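Local coordinates for protein FAD-dependent oxidoreductase (Actinomadura kijaniata, PDB 3M9V) that is a flavin-dependent oxidoreductase of the acyl-CoA dehydrogenase family and a key enzyme in the biosynthesis of the sugar D-kijanose, at residues Leu294-Glu299 and Val355-Ser360; Asp301-Ala306 and Asn348-Glu353; Asp276-Ala281 and Ser360-Ala365. One frame throughout, in Å; residues are numbered along the deposited sequence. Where two conformers were deposited one is given.

Contact 1: residues Leu294-Glu299 and Val355-Ser360; sequences LTLVAE and VSDCLS
L296 reaches across from helix 291-323 and spreads its two methyls over one turn of helix 329-362, between D357 and S360. With CG anti to its own carbonyl carbon (chi1 -83°) and the chain straight beyond it, the leucine brings both branches forward, and they do different jobs. CD2 lies over the flat of the D357 carboxylate, almost directly above its central carbon, 4.0 Å from D357 CG. CD1 drops a turn further along, 3.9 Å from S360 CB, and also skirts the backbone oxygen of D357. L296 and D357 thus cross obliquely, an apolar branch covering an acidic group without any hydrogen bond between the segments. The backbones come closest at this same pair, with L296 CA 7.1 Å from D357 CA.

S360 and E299 find partners on other subunits. S360 OG is hydrogen-bonded by R384 of the third subunit, while its CB faces L296. E299 and D357 carry like charges, E299 OE1 standing 6.7 Å from D357 OD1; a salt bridge from E299 to R349 of the second subunit probably offsets the first of them. Y391 of the third subunit also packs on L296, though the three touching residues stay partly exposed in the tetramer.

Both helices belong to the C-terminal helical bundle of the acyl-CoA dehydrogenase fold. Beside the contact, helix 264-283 takes V297 against L282 and C358 against A274 and A278, and helix 372-379 packs on V355, C358 and L359.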
ATOM      1  N   LEU A 294     -14.314   1.033  12.429  1.00 14.68           N
ATOM      2  CA  LEU A 294     -13.464   1.011  13.629  1.00 14.36           C
ATOM      3  C   LEU A 294     -12.034   0.752  13.177  1.00 12.85           C
ATOM      4  O   LEU A 294     -11.080   1.303  13.730  1.00 15.34           O
ATOM      5  CB  LEU A 294     -13.848  -0.147  14.558  1.00 16.52           C
ATOM      6  CG  LEU A 294     -15.212   0.016  15.243  1.00 20.35           C
ATOM      7  CD1 LEU A 294     -15.481  -1.231  16.082  1.00 21.33           C
ATOM      8  CD2 LEU A 294     -15.246   1.291  16.073  1.00 17.24           C
ATOM      9  N   THR A 295     -11.885  -0.094  12.164  1.00  9.24           N
ATOM     10  CA  THR A 295     -10.541  -0.493  11.722  1.00 13.89           C
ATOM     11  C   THR A 295      -9.879   0.700  11.025  1.00 12.54           C
ATOM     12  O   THR A 295      -8.751   1.034  11.368  1.00 16.89           O
ATOM     13  CB  THR A 295     -10.648  -1.705  10.774  1.00 13.60           C
ATOM     14  OG1 THR A 295     -11.159  -2.825  11.504  1.00 15.16           O
ATOM     15  CG2 THR A 295      -9.283  -2.086  10.160  1.00 14.95           C
ATOM     16  N   LEU A 296     -10.571   1.382  10.115  1.00 13.63           N
ATOM     17  CA  LEU A 296     -10.130   2.658   9.524  1.00 14.33           C
ATOM     18  C   LEU A 296      -9.701   3.724  10.544  1.00 14.91           C
ATOM     19  O   LEU A 296      -8.637   4.348  10.433  1.00 15.17           O
ATOM     20  CB  LEU A 296     -11.249   3.234   8.647  1.00 14.76           C
ATOM     21  CG  LEU A 296     -11.289   2.655   7.221  1.00 20.10           C
ATOM     22  CD1 LEU A 296     -12.425   3.364   6.512  1.00 25.23           C
ATOM     23  CD2 LEU A 296      -9.964   2.948   6.525  1.00 21.44           C
ATOM     24  N   VAL A 297     -10.521   3.909  11.574  1.00 11.93           N
ATOM     25  CA  VAL A 297     -10.204   4.857  12.621  1.00 13.78           C
ATOM     26  C   VAL A 297      -8.869   4.486  13.271  1.00 15.04           C
ATOM     27  O   VAL A 297      -8.043   5.369  13.514  1.00 14.51           O
ATOM     28  CB  VAL A 297     -11.326   4.900  13.715  1.00 17.91           C
ATOM     29  CG1 VAL A 297     -10.787   5.604  14.961  1.00 14.29           C
ATOM     30  CG2 VAL A 297     -12.550   5.639  13.120  1.00 18.51           C
ATOM     31  N   ALA A 298      -8.638   3.205  13.561  1.00 15.07           N
ATOM     32  CA  ALA A 298      -7.403   2.827  14.251  1.00 15.27           C
ATOM     33  C   ALA A 298      -6.265   3.052  13.235  1.00 15.81           C
ATOM     34  O   ALA A 298      -5.205   3.540  13.607  1.00 16.31           O
ATOM     35  CB  ALA A 298      -7.448   1.347  14.720  1.00 14.08           C
ATOM     36  N   GLU A 299      -6.463   2.727  11.964  1.00 13.32           N
ATOM     37  CA  GLU A 299      -5.371   2.828  10.989  1.00 16.63           C
ATOM     38  C   GLU A 299      -4.983   4.295  10.784  1.00 15.22           C
ATOM     39  O   GLU A 299      -3.801   4.648  10.765  1.00 16.37           O
ATOM     40  CB  GLU A 299      -5.757   2.218   9.628  1.00 14.36           C
ATOM     41  CG  GLU A 299      -5.928   0.694   9.602  1.00 21.36           C
ATOM     42  CD  GLU A 299      -4.599  -0.001   9.399  1.00 37.50           C
ATOM     43  OE1 GLU A 299      -3.634   0.673   8.934  1.00 37.56           O
ATOM     44  OE2 GLU A 299      -4.525  -1.206   9.733  1.00 37.60           O
ATOM     45  N   VAL A 355      -6.361  11.554   4.263  1.00 13.21           N
ATOM     46  CA  VAL A 355      -7.512  12.377   3.902  1.00 13.87           C
ATOM     47  C   VAL A 355      -8.455  11.459   3.125  1.00 18.17           C
ATOM     48  O   VAL A 355      -9.661  11.409   3.399  1.00 16.69           O
ATOM     49  CB  VAL A 355      -7.128  13.613   3.044  1.00 15.95           C
ATOM     50  CG1 VAL A 355      -8.368  14.268   2.476  1.00 15.59           C
ATOM     51  CG2 VAL A 355      -6.336  14.649   3.874  1.00  9.89           C
ATOM     52  N   SER A 356      -7.899  10.730   2.157  1.00 17.98           N
ATOM     53  CA  SER A 356      -8.742   9.827   1.384  1.00 21.67           C
ATOM     54  C   SER A 356      -9.520   8.840   2.260  1.00 20.31           C
ATOM     55  O   SER A 356     -10.735   8.671   2.099  1.00 21.71           O
ATOM     56  CB  SER A 356      -7.940   9.153   0.263  1.00 23.25           C
ATOM     57  OG  SER A 356      -8.746   8.205  -0.407  1.00 22.45           O
ATOM     58  N   ASP A 357      -8.866   8.224   3.238  1.00 18.60           N
ATOM     59  CA  ASP A 357      -9.569   7.246   4.070  1.00 18.40           C
ATOM     60  C   ASP A 357     -10.698   7.883   4.880  1.00 17.34           C
ATOM     61  O   ASP A 357     -11.611   7.168   5.242  1.00 16.35           O
ATOM     62  CB  ASP A 357      -8.663   6.502   5.056  1.00 16.20           C
ATOM     63  CG  ASP A 357      -7.769   5.491   4.358  1.00 24.88           C
ATOM     64  OD1 ASP A 357      -6.809   5.010   4.984  1.00 25.11           O
ATOM     65  OD2 ASP A 357      -7.985   5.198   3.167  1.00 20.32           O
ATOM     66  N   CYS A 358     -10.573   9.160   5.234  1.00 16.87           N
ATOM     67  CA  CYS A 358     -11.586   9.933   5.944  1.00 17.45           C
ATOM     68  C   CYS A 358     -12.912  10.067   5.194  1.00 18.18           C
ATOM     69  O   CYS A 358     -13.994  10.086   5.801  1.00 18.40           O
ATOM     70  CB  CYS A 358     -11.059  11.303   6.370  1.00 12.33           C
ATOM     71  SG  CYS A 358      -9.884  11.207   7.740  1.00 18.10           S
ATOM     72  N   LEU A 359     -12.820  10.119   3.872  1.00 16.61           N
ATOM     73  CA  LEU A 359     -14.000  10.161   3.021  1.00 20.01           C
ATOM     74  C   LEU A 359     -14.759   8.844   3.076  1.00 20.40           C
ATOM     75  O   LEU A 359     -15.992   8.843   2.972  1.00 21.00           O
ATOM     76  CB  LEU A 359     -13.607  10.453   1.567  1.00 21.86           C
ATOM     77  CG  LEU A 359     -13.436  11.954   1.243  1.00 27.61           C
ATOM     78  CD1 LEU A 359     -12.012  12.419   1.453  1.00 26.66           C
ATOM     79  CD2 LEU A 359     -13.787  12.328  -0.174  1.00 27.16           C
ATOM     80  N   SER A 360     -14.027   7.741   3.191  1.00 17.75           N
ATOM     81  CA  SER A 360     -14.680   6.458   3.415  1.00 20.03           C
ATOM     82  C   SER A 360     -15.442   6.456   4.747  1.00 21.55           C
ATOM     83  O   SER A 360     -16.507   5.853   4.800  1.00 20.76           O
ATOM     84  CB  SER A 360     -13.667   5.313   3.431  1.00 19.84           C
ATOM     85  OG  SER A 360     -13.033   5.273   2.171  1.00 24.70           O
TER

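Contact 2: residues Asp301-Ala306 and Asn348-Glu353; sequences DSRLYA and NRLAPE
R303 and E353 meet at the outer side of this crossing, and here the atoms come nearest: R303 NE sits 2.8 Å from E353 OE2 in a salt bridge. The hydrogen bond within it is weak, bent to 127° at the hydrogen, and the guanidinium and carboxylate planes stand 49° apart. E353 OE2 is also 3.2 Å from R303 NH2. A bend at chi3 in the arginine swings its head across to the glutamate, which is extended beyond CG. These are helices 291-323 and 329-362 of the C-terminal bundle of the acyl-CoA dehydrogenase fold, running roughly antiparallel, their local axes at 146° and 9.7 Å apart. Toward the bundle interior the fit is apolar and looser, L350 CD1 stopping 4.4 Å from the buried A306 CB. The other methyl of the leucine lies near the guanidinium and oblique to it, with L350 CD2 4.2 Å from R303 NE. L307 of helix 291-323 also packs on L350. A leucine in place of R303 would probably leave the E353 carboxylate without its positive mate at this partly exposed edge. R303 also makes a long, weak ion pair through NH1 with E299, one turn earlier in its own helix.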
ATOM      1  N   ASP A 301      -5.548   6.784  12.942  1.00 15.96           N
ATOM      2  CA  ASP A 301      -4.955   7.282  14.179  1.00 16.51           C
ATOM      3  C   ASP A 301      -3.457   6.965  14.187  1.00 15.19           C
ATOM      4  O   ASP A 301      -2.613   7.756  14.619  1.00 14.41           O
ATOM      5  CB  ASP A 301      -5.614   6.549  15.379  1.00 14.61           C
ATOM      6  CG  ASP A 301      -5.390   7.274  16.687  1.00 18.04           C
ATOM      7  OD1 ASP A 301      -5.839   8.417  16.784  1.00 21.51           O
ATOM      8  OD2 ASP A 301      -4.762   6.765  17.622  1.00 23.28           O
ATOM      9  N   SER A 302      -3.099   5.758  13.760  1.00 13.98           N
ATOM     10  CA  SER A 302      -1.674   5.410  13.761  1.00 13.41           C
ATOM     11  C   SER A 302      -0.887   6.078  12.613  1.00 14.02           C
ATOM     12  O   SER A 302       0.237   6.555  12.797  1.00 11.76           O
ATOM     13  CB  SER A 302      -1.533   3.884  13.670  1.00 16.01           C
ATOM     14  OG  SER A 302      -0.186   3.490  13.417  1.00 16.01           O
ATOM     15  N   ARG A 303      -1.477   6.149  11.426  1.00 13.87           N
ATOM     16  CA  ARG A 303      -0.860   6.880  10.303  1.00 15.13           C
ATOM     17  C   ARG A 303      -0.634   8.372  10.564  1.00 14.01           C
ATOM     18  O   ARG A 303       0.398   8.919  10.197  1.00 12.54           O
ATOM     19  CB  ARG A 303      -1.676   6.731   9.015  1.00 12.86           C
ATOM     20  CG  ARG A 303      -1.433   5.369   8.320  1.00 22.77           C
ATOM     21  CD  ARG A 303      -2.332   5.106   7.081  1.00 31.70           C
ATOM     22  NE  ARG A 303      -1.464   4.502   6.079  1.00 46.69           N
ATOM     23  CZ  ARG A 303      -1.193   3.202   5.987  1.00 51.68           C
ATOM     24  NH1 ARG A 303      -1.783   2.335   6.800  1.00 50.74           N
ATOM     25  NH2 ARG A 303      -0.336   2.763   5.072  1.00 53.43           N
ATOM     26  N   LEU A 304      -1.616   9.039  11.157  1.00 12.34           N
ATOM     27  CA  LEU A 304      -1.464  10.426  11.585  1.00 13.11           C
ATOM     28  C   LEU A 304      -0.337  10.575  12.614  1.00 13.61           C
ATOM     29  O   LEU A 304       0.480  11.501  12.535  1.00 16.30           O
ATOM     30  CB  LEU A 304      -2.763  10.938  12.193  1.00 14.13           C
ATOM     31  CG  LEU A 304      -2.792  12.394  12.686  1.00 16.46           C
ATOM     32  CD1 LEU A 304      -2.491  13.352  11.514  1.00 17.46           C
ATOM     33  CD2 LEU A 304      -4.223  12.671  13.192  1.00 17.43           C
ATOM     34  N   TYR A 305      -0.266   9.662  13.575  1.00 14.21           N
ATOM     35  CA  TYR A 305       0.867   9.659  14.510  1.00 12.80           C
ATOM     36  C   TYR A 305       2.234   9.577  13.804  1.00 13.01           C
ATOM     37  O   TYR A 305       3.167  10.330  14.118  1.00 13.26           O
ATOM     38  CB  TYR A 305       0.728   8.478  15.473  1.00 13.34           C
ATOM     39  CG  TYR A 305       1.657   8.626  16.645  1.00 12.49           C
ATOM     40  CD1 TYR A 305       1.227   9.237  17.832  1.00 17.51           C
ATOM     41  CD2 TYR A 305       2.973   8.195  16.542  1.00 14.18           C
ATOM     42  CE1 TYR A 305       2.119   9.428  18.885  1.00 12.50           C
ATOM     43  CE2 TYR A 305       3.836   8.324  17.618  1.00 14.66           C
ATOM     44  CZ  TYR A 305       3.408   8.946  18.778  1.00 16.29           C
ATOM     45  OH  TYR A 305       4.333   9.133  19.791  1.00 15.75           O
ATOM     46  N   ALA A 306       2.381   8.645  12.873  1.00 11.91           N
ATOM     47  CA  ALA A 306       3.609   8.468  12.125  1.00 13.15           C
ATOM     48  C   ALA A 306       3.815   9.719  11.255  1.00 12.77           C
ATOM     49  O   ALA A 306       4.948  10.144  11.079  1.00 12.17           O
ATOM     50  CB  ALA A 306       3.520   7.217  11.197  1.00 10.41           C
ATOM     51  N   ASN A 348       4.049  13.379   1.794  1.00 13.96           N
ATOM     52  CA  ASN A 348       3.287  13.401   0.559  1.00 13.95           C
ATOM     53  C   ASN A 348       2.612  12.070   0.217  1.00 16.12           C
ATOM     54  O   ASN A 348       1.722  12.018  -0.626  1.00 17.33           O
ATOM     55  CB  ASN A 348       4.208  13.768  -0.614  1.00 16.87           C
ATOM     56  CG  ASN A 348       4.494  15.250  -0.661  1.00 18.12           C
ATOM     57  OD1 ASN A 348       3.743  15.995  -0.054  1.00 19.49           O
ATOM     58  ND2 ASN A 348       5.553  15.690  -1.349  1.00 21.97           N
ATOM     59  N   ARG A 349       3.016  10.977   0.842  1.00 18.61           N
ATOM     60  CA  ARG A 349       2.239   9.754   0.715  0.50 18.97           C
ATOM     61  C   ARG A 349       1.280   9.615   1.890  1.00 19.43           C
ATOM     62  O   ARG A 349       0.109   9.300   1.684  1.00 19.22           O
ATOM     63  CB  ARG A 349       3.126   8.512   0.584  0.50 19.79           C
ATOM     64  CG  ARG A 349       2.366   7.327   0.008  0.50 24.84           C
ATOM     65  CD  ARG A 349       3.273   6.376  -0.748  0.50 27.69           C
ATOM     66  NE  ARG A 349       4.009   7.025  -1.830  0.50 29.03           N
ATOM     67  CZ  ARG A 349       5.256   6.696  -2.154  0.50 25.27           C
ATOM     68  NH1 ARG A 349       5.886   7.314  -3.141  0.50 21.64           N
ATOM     69  NH2 ARG A 349       5.869   5.736  -1.480  0.50 22.09           N
ATOM     70  N   LEU A 350       1.716   9.882   3.114  1.00 17.55           N
ATOM     71  CA  LEU A 350       0.803   9.663   4.227  1.00 16.75           C
ATOM     72  C   LEU A 350      -0.355  10.648   4.288  1.00 16.56           C
ATOM     73  O   LEU A 350      -1.486  10.238   4.542  1.00 17.50           O
ATOM     74  CB  LEU A 350       1.519   9.675   5.569  1.00 14.96           C
ATOM     75  CG  LEU A 350       2.491   8.528   5.863  1.00 22.32           C
ATOM     76  CD1 LEU A 350       3.329   8.827   7.098  1.00 21.88           C
ATOM     77  CD2 LEU A 350       1.735   7.226   5.981  1.00 25.14           C
ATOM     78  N   ALA A 351      -0.085  11.942   4.128  1.00 15.46           N
ATOM     79  CA  ALA A 351      -1.176  12.900   4.285  1.00 16.97           C
ATOM     80  C   ALA A 351      -2.321  12.654   3.290  1.00 15.82           C
ATOM     81  O   ALA A 351      -3.475  12.559   3.714  1.00 15.26           O
ATOM     82  CB  ALA A 351      -0.680  14.364   4.380  1.00 12.70           C
ATOM     83  N   PRO A 352      -2.048  12.503   1.979  1.00 15.93           N
ATOM     84  CA  PRO A 352      -3.226  12.235   1.137  1.00 14.53           C
ATOM     85  C   PRO A 352      -3.966  10.924   1.422  1.00 17.89           C
ATOM     86  O   PRO A 352      -5.193  10.865   1.268  1.00 16.55           O
ATOM     87  CB  PRO A 352      -2.662  12.188  -0.297  1.00 16.07           C
ATOM     88  CG  PRO A 352      -1.453  13.014  -0.245  1.00 14.04           C
ATOM     89  CD  PRO A 352      -0.865  12.853   1.159  1.00 15.43           C
ATOM     90  N   GLU A 353      -3.247   9.891   1.852  1.00 15.91           N
ATOM     91  CA  GLU A 353      -3.873   8.626   2.226  1.00 19.27           C
ATOM     92  C   GLU A 353      -4.820   8.819   3.397  1.00 18.09           C
ATOM     93  O   GLU A 353      -5.959   8.353   3.384  1.00 19.02           O
ATOM     94  CB  GLU A 353      -2.847   7.593   2.705  1.00 18.37           C
ATOM     95  CG  GLU A 353      -2.492   6.523   1.712  1.00 31.03           C
ATOM     96  CD  GLU A 353      -1.336   5.675   2.244  1.00 44.15           C
ATOM     97  OE1 GLU A 353      -0.341   5.505   1.497  1.00 45.72           O
ATOM     98  OE2 GLU A 353      -1.449   5.216   3.412  1.00 44.20           O
TER

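Contact 3: residues Asp276-Ala281 and Ser360-Ala365; sequences DTAVAA and SLVGGA
A281 gives its backbone N-H to T277 O, 3.0 Å from N to O, an ordinary helical bond in the turn of helix 264-283 that packs on V362. Across the contact itself there is no hydrogen bond, and everything that touches is hydrocarbon. V362 does it with a single branch: with CG1 anti to the backbone N (chi1 175°), CG2 falls beside that N, anti to the carbonyl carbon, and it is this branch that meets helix 264-283. There CG2 is 4.0 Å from A281 CB and 4.0 Å from A278 CA, resting on two residues one turn apart. L361 adds its own methyl, with CD1 3.9 Å from A278 CB. The small alanines let the chains close in, and A278 CA is 5.8 Å from V362 CA.

Past V362 the chain leaves helical geometry at G363, whose phi is positive (81°). The carbonyl oxygens at this helix end are met by an arginine: R285 hydrogen-bonds L361 O through NH1 and V362 O through NH2, which is consistent with a positive group meeting the carbonyl end of a helix.

The contact is buried in the C-terminal bundle. L361 turns onward to pack on A293 and I300 of helix 291-323, so that it lies where helix 264-283 and helix 291-323 both meet the end of helix 329-362, while the loop residue H371 covers T277 and V362.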
ATOM      1  N   ASP A 276     -10.284  14.921  12.248  1.00 18.76           N
ATOM      2  CA  ASP A 276     -11.189  15.555  13.208  1.00 17.98           C
ATOM      3  C   ASP A 276     -12.611  15.621  12.687  1.00 17.87           C
ATOM      4  O   ASP A 276     -13.554  15.403  13.447  1.00 17.19           O
ATOM      5  CB  ASP A 276     -10.763  16.996  13.479  1.00 20.79           C
ATOM      6  CG  ASP A 276      -9.536  17.052  14.354  1.00 21.50           C
ATOM      7  OD1 ASP A 276      -9.105  16.025  14.908  1.00 24.25           O
ATOM      8  OD2 ASP A 276      -8.952  18.136  14.411  1.00 24.65           O
ATOM      9  N   THR A 277     -12.747  15.949  11.406  1.00 17.63           N
ATOM     10  CA  THR A 277     -14.022  15.917  10.686  1.00 19.55           C
ATOM     11  C   THR A 277     -14.683  14.549  10.619  1.00 20.14           C
ATOM     12  O   THR A 277     -15.892  14.416  10.870  1.00 19.31           O
ATOM     13  CB  THR A 277     -13.852  16.435   9.240  1.00 21.90           C
ATOM     14  OG1 THR A 277     -13.310  17.753   9.312  1.00 22.60           O
ATOM     15  CG2 THR A 277     -15.186  16.548   8.546  1.00 21.01           C
ATOM     16  N   ALA A 278     -13.882  13.541  10.289  1.00 17.47           N
ATOM     17  CA  ALA A 278     -14.373  12.171  10.221  1.00 18.33           C
ATOM     18  C   ALA A 278     -14.839  11.681  11.586  1.00 20.65           C
ATOM     19  O   ALA A 278     -15.926  11.127  11.685  1.00 21.07           O
ATOM     20  CB  ALA A 278     -13.339  11.213   9.664  1.00 16.61           C
ATOM     21  N   VAL A 279     -14.050  11.913  12.628  1.00 22.25           N
ATOM     22  CA  VAL A 279     -14.395  11.450  13.974  1.00 23.00           C
ATOM     23  C   VAL A 279     -15.683  12.147  14.434  1.00 25.17           C
ATOM     24  O   VAL A 279     -16.594  11.477  14.929  1.00 25.23           O
ATOM     25  CB  VAL A 279     -13.190  11.681  14.934  1.00 20.71           C
ATOM     26  CG1 VAL A 279     -13.491  11.271  16.373  1.00 26.05           C
ATOM     27  CG2 VAL A 279     -11.996  10.871  14.435  1.00 24.53           C
ATOM     28  N   ALA A 280     -15.781  13.463  14.246  1.00 24.19           N
ATOM     29  CA  ALA A 280     -16.989  14.196  14.623  1.00 25.76           C
ATOM     30  C   ALA A 280     -18.195  13.602  13.902  1.00 27.13           C
ATOM     31  O   ALA A 280     -19.226  13.339  14.547  1.00 25.64           O
ATOM     32  CB  ALA A 280     -16.848  15.703  14.365  1.00 24.27           C
ATOM     33  N   ALA A 281     -18.052  13.334  12.603  1.00 23.91           N
ATOM     34  CA  ALA A 281     -19.125  12.691  11.845  1.00 25.45           C
ATOM     35  C   ALA A 281     -19.550  11.344  12.444  1.00 27.67           C
ATOM     36  O   ALA A 281     -20.747  11.047  12.549  1.00 32.09           O
ATOM     37  CB  ALA A 281     -18.809  12.579  10.345  1.00 24.03           C
ATOM     38  N   SER A 360     -14.027   7.741   3.191  1.00 17.75           N
ATOM     39  CA  SER A 360     -14.680   6.458   3.415  1.00 20.03           C
ATOM     40  C   SER A 360     -15.442   6.456   4.747  1.00 21.55           C
ATOM     41  O   SER A 360     -16.507   5.853   4.800  1.00 20.76           O
ATOM     42  CB  SER A 360     -13.667   5.313   3.431  1.00 19.84           C
ATOM     43  OG  SER A 360     -13.033   5.273   2.171  1.00 24.70           O
ATOM     44  N   LEU A 361     -14.933   7.076   5.812  1.00 18.99           N
ATOM     45  CA  LEU A 361     -15.680   7.144   7.064  1.00 17.04           C
ATOM     46  C   LEU A 361     -16.957   7.982   6.984  1.00 21.73           C
ATOM     47  O   LEU A 361     -17.992   7.597   7.522  1.00 23.43           O
ATOM     48  CB  LEU A 361     -14.809   7.701   8.189  1.00 14.95           C
ATOM     49  CG  LEU A 361     -13.652   6.745   8.495  1.00 18.10           C
ATOM     50  CD1 LEU A 361     -12.569   7.368   9.348  1.00 16.06           C
ATOM     51  CD2 LEU A 361     -14.295   5.540   9.181  1.00 19.18           C
ATOM     52  N   VAL A 362     -16.878   9.193   6.449  1.00 21.27           N
ATOM     53  CA  VAL A 362     -18.047  10.036   6.303  1.00 22.77           C
ATOM     54  C   VAL A 362     -19.040   9.512   5.260  1.00 24.44           C
ATOM     55  O   VAL A 362     -20.236   9.672   5.477  1.00 24.79           O
ATOM     56  CB  VAL A 362     -17.616  11.446   5.907  1.00 23.16           C
ATOM     57  CG1 VAL A 362     -18.863  12.303   5.638  1.00 24.86           C
ATOM     58  CG2 VAL A 362     -16.730  12.018   7.007  1.00 22.03           C
ATOM     59  N   GLY A 363     -18.568   8.929   4.163  1.00 20.97           N
ATOM     60  CA  GLY A 363     -19.384   8.430   3.061  1.00 23.19           C
ATOM     61  C   GLY A 363     -19.811   9.533   2.099  1.00 25.23           C
ATOM     62  O   GLY A 363     -19.180  10.588   2.096  1.00 22.40           O
ATOM     63  N   GLY A 364     -20.909   9.327   1.363  1.00 23.70           N
ATOM     64  CA  GLY A 364     -21.295  10.100   0.181  1.00 22.47           C
ATOM     65  C   GLY A 364     -21.436  11.605   0.333  1.00 23.75           C
ATOM     66  O   GLY A 364     -21.131  12.368  -0.594  1.00 20.70           O
ATOM     67  N   ALA A 365     -21.820  12.062   1.524  1.00 22.34           N
ATOM     68  CA  ALA A 365     -21.859  13.508   1.777  1.00 22.87           C
ATOM     69  C   ALA A 365     -20.513  14.178   1.510  1.00 20.89           C
ATOM     70  O   ALA A 365     -20.481  15.336   1.165  1.00 18.92           O
ATOM     71  CB  ALA A 365     -22.297  13.817   3.202  1.00 24.13           C
TER

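From the N terminus the chain passes 276-281 on helix 264-283, then 294-299 and 301-306 on helix 291-323, turns, and returns along helix 329-362 through 348-353, 355-360 and 360-365. The loops nest without crossing: contact 2 closes the innermost, contact 1 the next and contact 3 the outermost. Contacts 1 and 2 are successive steps along one helix pair, about 10 Å apart between centres; contact 3 ties the end of helix 329-362 to helix 264-283. Contacts 1 and 3 share S360 and touch directly, L296 CB lying 3.9 Å from L361 CD2 and V297 CG2 4.1 Å from L361 CD1.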